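Local coordinates for protein acetone carboxylase alpha subunit (Xanthobacter autotrophicus Py2, PDB 5M45) that forms the alpha subunit of a multi-chain carboxylase, belongs to the hydantoinase B/oxoprolinase family and carries a bound manganese ion, at residues 68-76 with 87-95; 150-158 with 169-179. All coordinates share one frame; numbering follows the deposited sequence.

Contact 1: residues 68-76 with 87-95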
ATOM      1  N   VAL A  68      13.032 -18.857  24.664  1.00 14.22           N
ATOM      2  CA  VAL A  68      12.227 -17.709  24.200  1.00 14.52           C
ATOM      3  C   VAL A  68      12.539 -16.385  24.919  1.00 14.62           C
ATOM      4  O   VAL A  68      12.580 -15.320  24.302  1.00 15.02           O
ATOM      5  CB  VAL A  68      10.683 -17.977  24.141  1.00 14.53           C
ATOM      6  CG1 VAL A  68      10.377 -19.097  23.166  1.00 14.64           C
ATOM      7  CG2 VAL A  68      10.115 -18.318  25.504  1.00 14.52           C
ATOM      8  N   VAL A  69      12.798 -16.449  26.219  1.00 14.88           N
ATOM      9  CA  VAL A  69      13.206 -15.243  26.990  1.00 14.69           C
ATOM     10  C   VAL A  69      14.549 -14.710  26.453  1.00 15.02           C
ATOM     11  O   VAL A  69      14.706 -13.501  26.234  1.00 14.56           O
ATOM     12  CB  VAL A  69      13.277 -15.548  28.505  1.00 14.53           C
ATOM     13  CG1 VAL A  69      13.980 -14.425  29.270  1.00 14.64           C
ATOM     14  CG2 VAL A  69      11.854 -15.727  29.041  1.00 14.50           C
ATOM     15  N   ASP A  70      15.499 -15.628  26.222  1.00 15.56           N
ATOM     16  CA  ASP A  70      16.812 -15.282  25.726  1.00 16.17           C
ATOM     17  C   ASP A  70      16.775 -14.708  24.292  1.00 16.06           C
ATOM     18  O   ASP A  70      17.552 -13.791  23.978  1.00 16.08           O
ATOM     19  CB  ASP A  70      17.766 -16.474  25.774  1.00 17.12           C
ATOM     20  CG  ASP A  70      19.187 -16.116  25.249  1.00 18.17           C
ATOM     21  OD1 ASP A  70      19.857 -15.258  25.846  1.00 19.09           O
ATOM     22  OD2 ASP A  70      19.592 -16.680  24.205  1.00 19.55           O
ATOM     23  N   ALA A  71      15.894 -15.228  23.449  1.00 15.31           N
ATOM     24  CA  ALA A  71      15.740 -14.672  22.101  1.00 15.23           C
ATOM     25  C   ALA A  71      15.343 -13.175  22.133  1.00 14.89           C
ATOM     26  O   ALA A  71      15.955 -12.347  21.423  1.00 14.74           O
ATOM     27  CB  ALA A  71      14.720 -15.474  21.318  1.00 15.15           C
ATOM     28  N   ARG A  72      14.366 -12.826  22.970  1.00 14.28           N
ATOM     29  CA  ARG A  72      13.973 -11.430  23.107  1.00 14.31           C
ATOM     30  C   ARG A  72      15.117 -10.545  23.663  1.00 14.83           C
ATOM     31  O   ARG A  72      15.422  -9.473  23.117  1.00 14.51           O
ATOM     32  CB  ARG A  72      12.721 -11.308  23.985  1.00 14.16           C
ATOM     33  CG  ARG A  72      12.336  -9.869  24.332  1.00 13.94           C
ATOM     34  CD  ARG A  72      10.895  -9.812  24.790  1.00 13.84           C
ATOM     35  NE  ARG A  72      10.487  -8.489  25.256  1.00 13.79           N
ATOM     36  CZ  ARG A  72      10.701  -8.002  26.479  1.00 14.25           C
ATOM     37  NH1 ARG A  72      11.328  -8.733  27.415  1.00 14.39           N
ATOM     38  NH2 ARG A  72      10.267  -6.794  26.785  1.00 14.32           N
ATOM     39  N   GLU A  73      15.736 -10.994  24.754  1.00 15.26           N
ATOM     40  CA  GLU A  73      16.796 -10.231  25.418  1.00 16.06           C
ATOM     41  C   GLU A  73      18.010  -9.991  24.499  1.00 15.80           C
ATOM     42  O   GLU A  73      18.602  -8.906  24.510  1.00 15.78           O
ATOM     43  CB  GLU A  73      17.204 -10.960  26.732  1.00 17.13           C
ATOM     44  CG  GLU A  73      18.436 -10.419  27.477  1.00 18.23           C
ATOM     45  CD  GLU A  73      18.225  -9.063  28.139  1.00 19.43           C
ATOM     46  OE1 GLU A  73      17.065  -8.637  28.307  1.00 19.65           O
ATOM     47  OE2 GLU A  73      19.267  -8.451  28.563  1.00 20.56           O
ATOM     48  N   THR A  74      18.366 -10.996  23.698  1.00 15.66           N
ATOM     49  CA  THR A  74      19.532 -10.933  22.799  1.00 15.69           C
ATOM     50  C   THR A  74      19.242 -10.234  21.469  1.00 15.28           C
ATOM     51  O   THR A  74      19.986  -9.327  21.062  1.00 15.13           O
ATOM     52  CB  THR A  74      20.042 -12.375  22.540  1.00 16.23           C
ATOM     53  OG1 THR A  74      20.428 -12.927  23.794  1.00 16.93           O
ATOM     54  CG2 THR A  74      21.241 -12.429  21.597  1.00 16.48           C
ATOM     55  N   ALA A  75      18.176 -10.648  20.766  1.00 14.97           N
ATOM     56  CA  ALA A  75      17.915 -10.119  19.440  1.00 15.00           C
ATOM     57  C   ALA A  75      17.602  -8.623  19.423  1.00 15.28           C
ATOM     58  O   ALA A  75      17.883  -7.968  18.447  1.00 15.12           O
ATOM     59  CB  ALA A  75      16.796 -10.876  18.761  1.00 14.99           C
ATOM     60  N   LYS A  76      17.058  -8.067  20.517  1.00 15.61           N
ATOM     61  CA  LYS A  76      16.717  -6.640  20.527  1.00 15.90           C
ATOM     62  C   LYS A  76      17.954  -5.723  20.352  1.00 16.18           C
ATOM     63  O   LYS A  76      17.792  -4.555  19.958  1.00 15.68           O
ATOM     64  CB  LYS A  76      15.908  -6.258  21.759  1.00 16.53           C
ATOM     65  CG  LYS A  76      16.692  -6.213  23.079  1.00 17.46           C
ATOM     66  CD  LYS A  76      15.698  -5.985  24.224  1.00 18.35           C
ATOM     67  CE  LYS A  76      16.367  -6.105  25.561  1.00 19.60           C
ATOM     68  NZ  LYS A  76      17.080  -4.823  25.835  1.00 20.53           N
ATOM     69  N   GLU A  87      13.148   0.140  24.913  1.00 17.72           N
ATOM     70  CA  GLU A  87      11.828  -0.165  25.497  1.00 18.41           C
ATOM     71  C   GLU A  87      11.405  -1.651  25.469  1.00 17.21           C
ATOM     72  O   GLU A  87      10.547  -2.043  26.247  1.00 16.50           O
ATOM     73  CB  GLU A  87      10.720   0.630  24.822  1.00 20.28           C
ATOM     74  CG  GLU A  87      10.331   1.926  25.500  1.00 22.88           C
ATOM     75  CD  GLU A  87      11.462   2.859  25.518  1.00 24.99           C
ATOM     76  OE1 GLU A  87      12.042   2.967  26.637  1.00 27.20           O
ATOM     77  OE2 GLU A  87      11.779   3.393  24.389  1.00 27.13           O
ATOM     78  N   GLY A  88      11.957  -2.448  24.551  1.00 15.99           N
ATOM     79  CA  GLY A  88      11.631  -3.862  24.495  1.00 15.20           C
ATOM     80  C   GLY A  88      10.232  -4.180  23.958  1.00 14.45           C
ATOM     81  O   GLY A  88       9.621  -5.187  24.377  1.00 14.14           O
ATOM     82  N   GLU A  89       9.746  -3.370  23.015  1.00 13.59           N
ATOM     83  CA  GLU A  89       8.426  -3.628  22.378  1.00 13.28           C
ATOM     84  C   GLU A  89       8.568  -4.664  21.253  1.00 12.87           C
ATOM     85  O   GLU A  89       8.490  -4.347  20.057  1.00 13.01           O
ATOM     86  CB  GLU A  89       7.733  -2.331  21.923  1.00 13.09           C
ATOM     87  CG  GLU A  89       7.755  -1.158  22.921  1.00 13.20           C
ATOM     88  CD  GLU A  89       7.295  -1.462  24.334  1.00 13.22           C
ATOM     89  OE1 GLU A  89       7.476  -0.589  25.210  1.00 13.49           O
ATOM     90  OE2 GLU A  89       6.717  -2.568  24.607  1.00 13.11           O
ATOM     91  N   LEU A  90       8.866  -5.899  21.674  1.00 12.56           N
ATOM     92  CA  LEU A  90       9.004  -7.077  20.810  1.00 12.38           C
ATOM     93  C   LEU A  90       8.612  -8.316  21.613  1.00 12.20           C
ATOM     94  O   LEU A  90       8.502  -8.253  22.838  1.00 12.16           O
ATOM     95  CB  LEU A  90      10.428  -7.219  20.208  1.00 12.35           C
ATOM     96  CG  LEU A  90      11.573  -7.762  21.064  1.00 12.60           C
ATOM     97  CD1 LEU A  90      12.780  -8.120  20.197  1.00 12.85           C
ATOM     98  CD2 LEU A  90      11.966  -6.803  22.180  1.00 12.72           C
ATOM     99  N   CYS A  91       8.390  -9.419  20.907  1.00 11.93           N
ATOM    100  CA  CYS A  91       7.944 -10.697  21.542  1.00 11.79           C
ATOM    101  C   CYS A  91       8.286 -11.869  20.622  1.00 11.48           C
ATOM    102  O   CYS A  91       8.159 -11.745  19.399  1.00 11.51           O
ATOM    103  CB  CYS A  91       6.451 -10.638  21.805  1.00 11.88           C
ATOM    104  SG  CYS A  91       5.664 -12.094  22.529  1.00 12.43           S
ATOM    105  N   PHE A  92       8.709 -12.993  21.211  1.00 11.26           N
ATOM    106  CA  PHE A  92       8.911 -14.262  20.496  1.00 10.99           C
ATOM    107  C   PHE A  92       8.115 -15.394  21.152  1.00 11.02           C
ATOM    108  O   PHE A  92       8.094 -15.514  22.397  1.00 11.12           O
ATOM    109  CB  PHE A  92      10.392 -14.650  20.450  1.00 10.87           C
ATOM    110  CG  PHE A  92      11.228 -13.709  19.613  1.00 10.77           C
ATOM    111  CD1 PHE A  92      11.258 -13.830  18.221  1.00 10.64           C
ATOM    112  CD2 PHE A  92      11.945 -12.678  20.200  1.00 10.78           C
ATOM    113  CE1 PHE A  92      12.002 -12.951  17.446  1.00 10.65           C
ATOM    114  CE2 PHE A  92      12.708 -11.807  19.427  1.00 10.82           C
ATOM    115  CZ  PHE A  92      12.731 -11.935  18.056  1.00 10.68           C
ATOM    116  N   THR A  93       7.459 -16.189  20.323  1.00 11.03           N
ATOM    117  CA  THR A  93       6.506 -17.170  20.770  1.00 11.23           C
ATOM    118  C   THR A  93       6.697 -18.524  20.012  1.00 11.37           C
ATOM    119  O   THR A  93       6.929 -18.549  18.772  1.00 11.24           O
ATOM    120  CB  THR A  93       5.072 -16.626  20.623  1.00 11.33           C
ATOM    121  OG1 THR A  93       4.949 -15.357  21.305  1.00 11.40           O
ATOM    122  CG2 THR A  93       4.058 -17.626  21.208  1.00 11.46           C
ATOM    123  N   LEU A  94       6.595 -19.634  20.763  1.00 11.44           N
ATOM    124  CA  LEU A  94       6.738 -20.998  20.210  1.00 11.60           C
ATOM    125  C   LEU A  94       5.344 -21.646  20.075  1.00 11.68           C
ATOM    126  O   LEU A  94       4.570 -21.617  21.041  1.00 11.62           O
ATOM    127  CB  LEU A  94       7.664 -21.837  21.096  1.00 11.75           C
ATOM    128  CG  LEU A  94       7.853 -23.326  20.750  1.00 11.83           C
ATOM    129  CD1 LEU A  94       8.431 -23.531  19.350  1.00 11.95           C
ATOM    130  CD2 LEU A  94       8.745 -23.961  21.810  1.00 12.04           C
ATOM    131  N   TYR A  95       5.018 -22.173  18.888  1.00 11.82           N
ATOM    132  CA  TYR A  95       3.707 -22.780  18.590  1.00 12.11           C
ATOM    133  C   TYR A  95       3.813 -24.274  18.239  1.00 12.43           C
ATOM    134  O   TYR A  95       4.827 -24.726  17.689  1.00 12.51           O
ATOM    135  CB  TYR A  95       3.013 -22.048  17.403  1.00 11.98           C
ATOM    136  CG  TYR A  95       2.756 -20.584  17.673  1.00 11.80           C
ATOM    137  CD1 TYR A  95       3.736 -19.628  17.410  1.00 11.67           C
ATOM    138  CD2 TYR A  95       1.530 -20.145  18.187  1.00 11.77           C
ATOM    139  CE1 TYR A  95       3.510 -18.270  17.663  1.00 11.53           C
ATOM    140  CE2 TYR A  95       1.316 -18.795  18.452  1.00 11.60           C
ATOM    141  CZ  TYR A  95       2.322 -17.861  18.168  1.00 11.48           C
ATOM    142  OH  TYR A  95       2.152 -16.512  18.462  1.00 11.56           O
TER
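R72 reaches from the helix to the strand side and bonds to two backbone carbonyls there. Its NH2 meets G88 O at 3.0 Å, with the N-H pointing at the oxygen at 154°; the donor lies in the carbonyl plane on a lone pair, and the oxygen sits close to the guanidinium plane. NE makes a second bond to L90 O (3.1 Å), weak and bent. Both oxygens therefore approach one edge of the guanidinium, which limits its rotation. The side chain gets there by running extended from CG to NE, with CG trans to the backbone nitrogen (chi1 173°), and on the way its CG lies 3.8 Å from L90 CD2, the two chains crossing at a slant. K76 CB lies 4.0 Å from both L90 methyls, CD1 and CD2.

F92 fills the next place along the strand. Its CD2 lies 4.1 Å from A71 CB and its CE2 4.2 Å from A75 CB; A75 CB, A71 O and R72 N all approach the ring obliquely. Farther along, V68 CG1 approaches L94 CB at 4.4 Å.

In the second shell, I244 of helix 227-255 packs on V68, A71 and F92, while S105 and T106 touch R72. G88, with positive phi, opens the inverse gamma turn centred on E89, and its carbonyl also accepts a weak bond from L90 N; this bend is consistent with G88 O facing the arginine. The helix and strand segments run nearly antiparallel, at 151°, their axes 7.7 Å apart at closest approach, in a helix-on-sheet packing. Chemically, an apolar seam along V68, A71 and A75 ends in a polar clamp, where the positive guanidinium would probably polarise two carbonyls whose partial negative charges help to offset it.

Contact 2: residues 150-158 with 169-179. With MN (manganese (II) ion), chain M.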
ATOM      1  N   HIS A 150      -2.555  -3.734  14.454  1.00 11.26           N
ATOM      2  CA  HIS A 150      -2.414  -2.635  13.483  1.00 11.40           C
ATOM      3  C   HIS A 150      -1.217  -2.899  12.578  1.00 11.50           C
ATOM      4  O   HIS A 150      -0.382  -3.738  12.913  1.00 11.31           O
ATOM      5  CB  HIS A 150      -2.322  -1.232  14.164  1.00 11.44           C
ATOM      6  CG  HIS A 150      -1.146  -1.026  15.074  1.00 11.46           C
ATOM      7  ND1 HIS A 150      -0.817   0.211  15.572  1.00 11.69           N
ATOM      8  CD2 HIS A 150      -0.218  -1.877  15.571  1.00 11.60           C
ATOM      9  CE1 HIS A 150       0.218   0.106  16.393  1.00 11.68           C
ATOM     10  NE2 HIS A 150       0.598  -1.150  16.410  1.00 11.61           N
ATOM     11  N   PRO A 151      -1.120  -2.196  11.440  1.00 11.74           N
ATOM     12  CA  PRO A 151      -0.013  -2.471  10.503  1.00 11.77           C
ATOM     13  C   PRO A 151       1.421  -2.314  11.053  1.00 11.90           C
ATOM     14  O   PRO A 151       2.305  -3.078  10.654  1.00 11.97           O
ATOM     15  CB  PRO A 151      -0.280  -1.512   9.345  1.00 11.83           C
ATOM     16  CG  PRO A 151      -1.789  -1.312   9.381  1.00 12.01           C
ATOM     17  CD  PRO A 151      -2.117  -1.260  10.849  1.00 11.83           C
ATOM     18  N   CYS A 152       1.657  -1.416  12.011  1.00 11.91           N
ATOM     19  CA  CYS A 152       2.985  -1.255  12.581  1.00 12.17           C
ATOM     20  C   CYS A 152       3.554  -2.437  13.413  1.00 12.06           C
ATOM     21  O   CYS A 152       4.758  -2.440  13.739  1.00 12.07           O
ATOM     22  CB  CYS A 152       3.107   0.049  13.355  1.00 12.56           C
ATOM     23  SG  CYS A 152       3.289   1.482  12.253  1.00 13.31           S
ATOM     24  N   ASP A 153       2.711  -3.419  13.782  1.00 11.77           N
ATOM     25  CA  ASP A 153       3.212  -4.619  14.414  1.00 11.67           C
ATOM     26  C   ASP A 153       3.478  -5.692  13.342  1.00 11.60           C
ATOM     27  O   ASP A 153       2.539  -6.357  12.870  1.00 12.13           O
ATOM     28  CB  ASP A 153       2.273  -5.109  15.495  1.00 11.64           C
ATOM     29  CG  ASP A 153       2.221  -4.176  16.683  1.00 11.67           C
ATOM     30  OD1 ASP A 153       3.183  -3.384  16.878  1.00 11.67           O
ATOM     31  OD2 ASP A 153       1.222  -4.196  17.451  1.00 11.72           O
ATOM     32  N   ILE A 154       4.736  -5.840  12.966  1.00 11.22           N
ATOM     33  CA  ILE A 154       5.105  -6.747  11.896  1.00 11.17           C
ATOM     34  C   ILE A 154       5.514  -8.119  12.457  1.00 11.18           C
ATOM     35  O   ILE A 154       6.369  -8.196  13.377  1.00 10.87           O
ATOM     36  CB  ILE A 154       6.298  -6.193  11.066  1.00 11.19           C
ATOM     37  CG1 ILE A 154       6.048  -4.734  10.604  1.00 11.12           C
ATOM     38  CG2 ILE A 154       6.604  -7.120   9.902  1.00 11.25           C
ATOM     39  CD1 ILE A 154       4.898  -4.570   9.640  1.00 10.96           C
ATOM     40  N   HIS A 155       4.919  -9.174  11.899  1.00 11.20           N
ATOM     41  CA  HIS A 155       5.249 -10.568  12.243  1.00 11.39           C
ATOM     42  C   HIS A 155       6.206 -11.218  11.211  1.00 11.28           C
ATOM     43  O   HIS A 155       5.997 -11.059  10.004  1.00 11.21           O
ATOM     44  CB  HIS A 155       4.011 -11.490  12.297  1.00 11.65           C
ATOM     45  CG  HIS A 155       2.818 -10.909  12.978  1.00 11.91           C
ATOM     46  ND1 HIS A 155       1.533 -11.313  12.672  1.00 12.26           N
ATOM     47  CD2 HIS A 155       2.702  -9.996  13.972  1.00 12.08           C
ATOM     48  CE1 HIS A 155       0.672 -10.656  13.443  1.00 12.25           C
ATOM     49  NE2 HIS A 155       1.362  -9.844  14.234  1.00 12.09           N
ATOM     50  N   THR A 156       7.198 -11.975  11.715  1.00 11.16           N
ATOM     51  CA  THR A 156       7.992 -12.927  10.935  1.00 11.14           C
ATOM     52  C   THR A 156       7.682 -14.312  11.528  1.00 11.34           C
ATOM     53  O   THR A 156       7.758 -14.507  12.742  1.00 11.27           O
ATOM     54  CB  THR A 156       9.500 -12.633  11.006  1.00 11.17           C
ATOM     55  OG1 THR A 156       9.792 -11.355  10.433  1.00 10.96           O
ATOM     56  CG2 THR A 156      10.319 -13.715  10.249  1.00 11.25           C
ATOM     57  N   ILE A 157       7.249 -15.238  10.671  1.00 11.45           N
ATOM     58  CA  ILE A 157       6.809 -16.596  11.061  1.00 11.70           C
ATOM     59  C   ILE A 157       7.621 -17.670  10.256  1.00 11.75           C
ATOM     60  O   ILE A 157       7.696 -17.616   9.029  1.00 11.78           O
ATOM     61  CB  ILE A 157       5.287 -16.747  10.830  1.00 11.72           C
ATOM     62  CG1 ILE A 157       4.471 -15.791  11.725  1.00 11.67           C
ATOM     63  CG2 ILE A 157       4.843 -18.178  11.115  1.00 11.89           C
ATOM     64  CD1 ILE A 157       3.053 -15.561  11.192  1.00 11.62           C
ATOM     65  N   VAL A 158       8.250 -18.614  10.971  1.00 11.88           N
ATOM     66  CA  VAL A 158       9.114 -19.655  10.383  1.00 11.96           C
ATOM     67  C   VAL A 158       8.589 -21.042  10.852  1.00 12.30           C
ATOM     68  O   VAL A 158       8.443 -21.265  12.063  1.00 11.86           O
ATOM     69  CB  VAL A 158      10.574 -19.470  10.837  1.00 11.89           C
ATOM     70  CG1 VAL A 158      11.434 -20.614  10.356  1.00 12.05           C
ATOM     71  CG2 VAL A 158      11.102 -18.124  10.345  1.00 11.96           C
ATOM     72  N   TRP A 169       5.889 -24.077  14.839  1.00 12.36           N
ATOM     73  CA  TRP A 169       6.222 -22.803  14.218  1.00 12.20           C
ATOM     74  C   TRP A 169       6.832 -21.880  15.279  1.00 12.24           C
ATOM     75  O   TRP A 169       6.567 -22.060  16.474  1.00 12.17           O
ATOM     76  CB  TRP A 169       4.951 -22.111  13.697  1.00 12.04           C
ATOM     77  CG  TRP A 169       3.976 -22.898  12.831  1.00 12.11           C
ATOM     78  CD1 TRP A 169       3.096 -23.860  13.240  1.00 12.20           C
ATOM     79  CD2 TRP A 169       3.775 -22.762  11.414  1.00 12.00           C
ATOM     80  NE1 TRP A 169       2.354 -24.325  12.183  1.00 12.15           N
ATOM     81  CE2 TRP A 169       2.745 -23.669  11.050  1.00 12.17           C
ATOM     82  CE3 TRP A 169       4.345 -21.955  10.421  1.00 11.97           C
ATOM     83  CZ2 TRP A 169       2.273 -23.771   9.739  1.00 12.24           C
ATOM     84  CZ3 TRP A 169       3.864 -22.072   9.103  1.00 12.19           C
ATOM     85  CH2 TRP A 169       2.847 -22.966   8.785  1.00 12.21           C
ATOM     86  N   VAL A 170       7.596 -20.859  14.850  1.00 12.23           N
ATOM     87  CA  VAL A 170       8.020 -19.793  15.758  1.00 12.13           C
ATOM     88  C   VAL A 170       7.639 -18.435  15.147  1.00 12.16           C
ATOM     89  O   VAL A 170       7.850 -18.187  13.939  1.00 12.23           O
ATOM     90  CB  VAL A 170       9.523 -19.852  16.112  1.00 12.33           C
ATOM     91  CG1 VAL A 170      10.392 -19.910  14.884  1.00 12.46           C
ATOM     92  CG2 VAL A 170       9.948 -18.667  16.971  1.00 12.24           C
ATOM     93  N   GLY A 171       7.065 -17.571  15.968  1.00 11.81           N
ATOM     94  CA  GLY A 171       6.707 -16.211  15.547  1.00 11.84           C
ATOM     95  C   GLY A 171       7.489 -15.165  16.314  1.00 11.62           C
ATOM     96  O   GLY A 171       7.701 -15.320  17.528  1.00 11.62           O
ATOM     97  N   GLY A 172       7.915 -14.116  15.609  1.00 11.52           N
ATOM     98  CA  GLY A 172       8.536 -12.937  16.224  1.00 11.34           C
ATOM     99  C   GLY A 172       7.912 -11.645  15.725  1.00 11.28           C
ATOM    100  O   GLY A 172       7.648 -11.502  14.520  1.00 11.29           O
ATOM    101  N   VAL A 173       7.615 -10.727  16.645  1.00 11.19           N
ATOM    102  CA  VAL A 173       6.974  -9.435  16.329  1.00 11.03           C
ATOM    103  C   VAL A 173       7.813  -8.274  16.834  1.00 10.96           C
ATOM    104  O   VAL A 173       8.399  -8.365  17.930  1.00 11.02           O
ATOM    105  CB  VAL A 173       5.538  -9.357  16.876  1.00 10.94           C
ATOM    106  CG1 VAL A 173       5.507  -9.547  18.401  1.00 10.98           C
ATOM    107  CG2 VAL A 173       4.855  -8.031  16.504  1.00 10.88           C
ATOM    108  N   THR A 174       7.891  -7.199  16.041  1.00 10.91           N
ATOM    109  CA  THR A 174       8.418  -5.899  16.496  1.00 10.94           C
ATOM    110  C   THR A 174       7.422  -4.792  16.125  1.00 10.93           C
ATOM    111  O   THR A 174       6.888  -4.780  14.999  1.00 10.98           O
ATOM    112  CB  THR A 174       9.747  -5.493  15.822  1.00 11.04           C
ATOM    113  OG1 THR A 174       9.591  -5.527  14.400  1.00 10.95           O
ATOM    114  CG2 THR A 174      10.892  -6.406  16.205  1.00 11.13           C
ATOM    115  N   HIS A 175       7.188  -3.861  17.037  1.00 10.87           N
ATOM    116  CA  HIS A 175       6.515  -2.602  16.680  1.00 10.75           C
ATOM    117  C   HIS A 175       7.493  -1.703  15.912  1.00 10.72           C
ATOM    118  O   HIS A 175       8.500  -1.291  16.485  1.00 10.67           O
ATOM    119  CB  HIS A 175       6.007  -1.845  17.920  1.00 10.77           C
ATOM    120  CG  HIS A 175       5.402  -0.513  17.573  1.00 10.74           C
ATOM    121  ND1 HIS A 175       4.046  -0.298  17.501  1.00 10.68           N
ATOM    122  CD2 HIS A 175       5.987   0.642  17.158  1.00 10.83           C
ATOM    123  CE1 HIS A 175       3.816   0.940  17.084  1.00 10.82           C
ATOM    124  NE2 HIS A 175       4.976   1.534  16.878  1.00 10.79           N
ATOM    125  N   VAL A 176       7.202  -1.419  14.635  1.00 10.70           N
ATOM    126  CA  VAL A 176       8.068  -0.526  13.793  1.00 10.86           C
ATOM    127  C   VAL A 176       7.561   0.920  13.836  1.00 11.06           C
ATOM    128  O   VAL A 176       6.370   1.173  14.141  1.00 11.02           O
ATOM    129  CB  VAL A 176       8.203  -1.009  12.333  1.00 10.87           C
ATOM    130  CG1 VAL A 176       8.682  -2.465  12.302  1.00 10.79           C
ATOM    131  CG2 VAL A 176       6.876  -0.868  11.540  1.00 10.87           C
ATOM    132  N   ILE A 177       8.437   1.868  13.504  1.00 11.31           N
ATOM    133  CA  ILE A 177       8.119   3.289  13.654  1.00 11.61           C
ATOM    134  C   ILE A 177       6.963   3.719  12.726  1.00 11.81           C
ATOM    135  O   ILE A 177       6.037   4.425  13.170  1.00 11.92           O
ATOM    136  CB  ILE A 177       9.359   4.210  13.465  1.00 11.70           C
ATOM    137  CG1 ILE A 177      10.434   3.866  14.499  1.00 11.81           C
ATOM    138  CG2 ILE A 177       8.944   5.709  13.553  1.00 11.79           C
ATOM    139  CD1 ILE A 177      11.792   4.505  14.216  1.00 12.04           C
ATOM    140  N   ASP A 178       7.009   3.320  11.458  1.00 12.04           N
ATOM    141  CA  ASP A 178       5.944   3.629  10.524  1.00 12.19           C
ATOM    142  C   ASP A 178       5.840   2.603   9.406  1.00 12.29           C
ATOM    143  O   ASP A 178       6.840   1.910   9.089  1.00 12.09           O
ATOM    144  CB  ASP A 178       6.037   5.059   9.949  1.00 12.48           C
ATOM    145  CG  ASP A 178       6.938   5.172   8.698  1.00 12.66           C
ATOM    146  OD1 ASP A 178       8.187   5.152   8.824  1.00 12.84           O
ATOM    147  OD2 ASP A 178       6.408   5.318   7.568  1.00 12.95           O
ATOM    148  N   THR A 179       4.628   2.537   8.804  1.00 12.36           N
ATOM    149  CA  THR A 179       4.360   1.698   7.662  1.00 12.55           C
ATOM    150  C   THR A 179       3.846   2.483   6.450  1.00 12.51           C
ATOM    151  O   THR A 179       3.220   1.908   5.568  1.00 12.56           O
ATOM    152  CB  THR A 179       3.397   0.518   8.002  1.00 12.71           C
ATOM    153  OG1 THR A 179       2.273   0.971   8.751  1.00 13.12           O
ATOM    154  CG2 THR A 179       4.133  -0.527   8.836  1.00 12.90           C
TER
HETATM  155 MN    MN M 801       2.322  -1.790  17.835  1.00 11.33          MN
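D153 OD1 binds the manganese ion at 2.0 Å, and the ion is also gripped by H150 NE2 and H175 ND1, each at 2.3 Å; two further atoms from elsewhere in the structure complete the set. D153 OD2 stands farther off, a long 2.7 Å from the manganese, so the carboxylate binds lopsidedly. OD1 and H175 ND1 come within 3.3 Å of each other because they share the metal, and the carboxylate and imidazole planes stand 72° apart. The two histidine rings meet rim to rim, planes at 48°. H175 directs its ring to the ion with CG trans to the backbone nitrogen (chi1 176°).

C152 closes in on the H175 ring: its CB lies over one face, 4.3 Å from the centroid, in a CH-pi contact. Its carbonyl accepts the nearly straight bond from V176 N, 2.8 Å long, which ties the chain just after H175 to the turn carrying the other two ligands. That type I turn, H150 to D153, is closed by D153 N bonding to H150 O.

Second-shell bonds hold the histidines by their remaining nitrogens: H150 ND1 to S398 O and H175 NE2 to S186 OG, itself bonded to I177 O. Behind them runs an antiparallel hairpin, with paired backbone bonds at I154-T174, T156-G172 and V158-V170. On the face of D153 and H175, V173 CG2 meets the edge of the H155 ring, 3.9 Å from CD2; on the other face, I154 CG1 packs against V176 CG1 at 3.9 Å. R237 bonds to T156 and T174 there.

The two-histidine, one-carboxylate set thus gathers ligands from both chains at the open end of the hairpin, D153 and H175 on the same face. The carboxylate would offset part of the metal's charge, while outer hydrogen bonds would limit ring rotation, consistent with a preorganised metal site.

In the fold
Contacts 1 and 2 follow in series along the chain, with centres 12 Å apart, inside the hydantoinase B/oxoprolinase region. They meet in a seven-stranded antiparallel sheet, where strand 90-95 of contact 1 is the direct neighbour of strand 165-175 of contact 2. Probable backbone hydrogen bonds join them, T93 N to G171 O and Y95 N to W169 O, each 2.9 Å, and F92 CD1 packs on G172 CA at 3.5 Å. Helix 54-75 thus lies against the sheet through strand 90-95, while the manganese site sits where strand 153-162 begins and strand 165-175 ends. Helix 227-255 touches both contacts, through I244 on V68, A71 and F92 and through other residues on I154, T174 and V176.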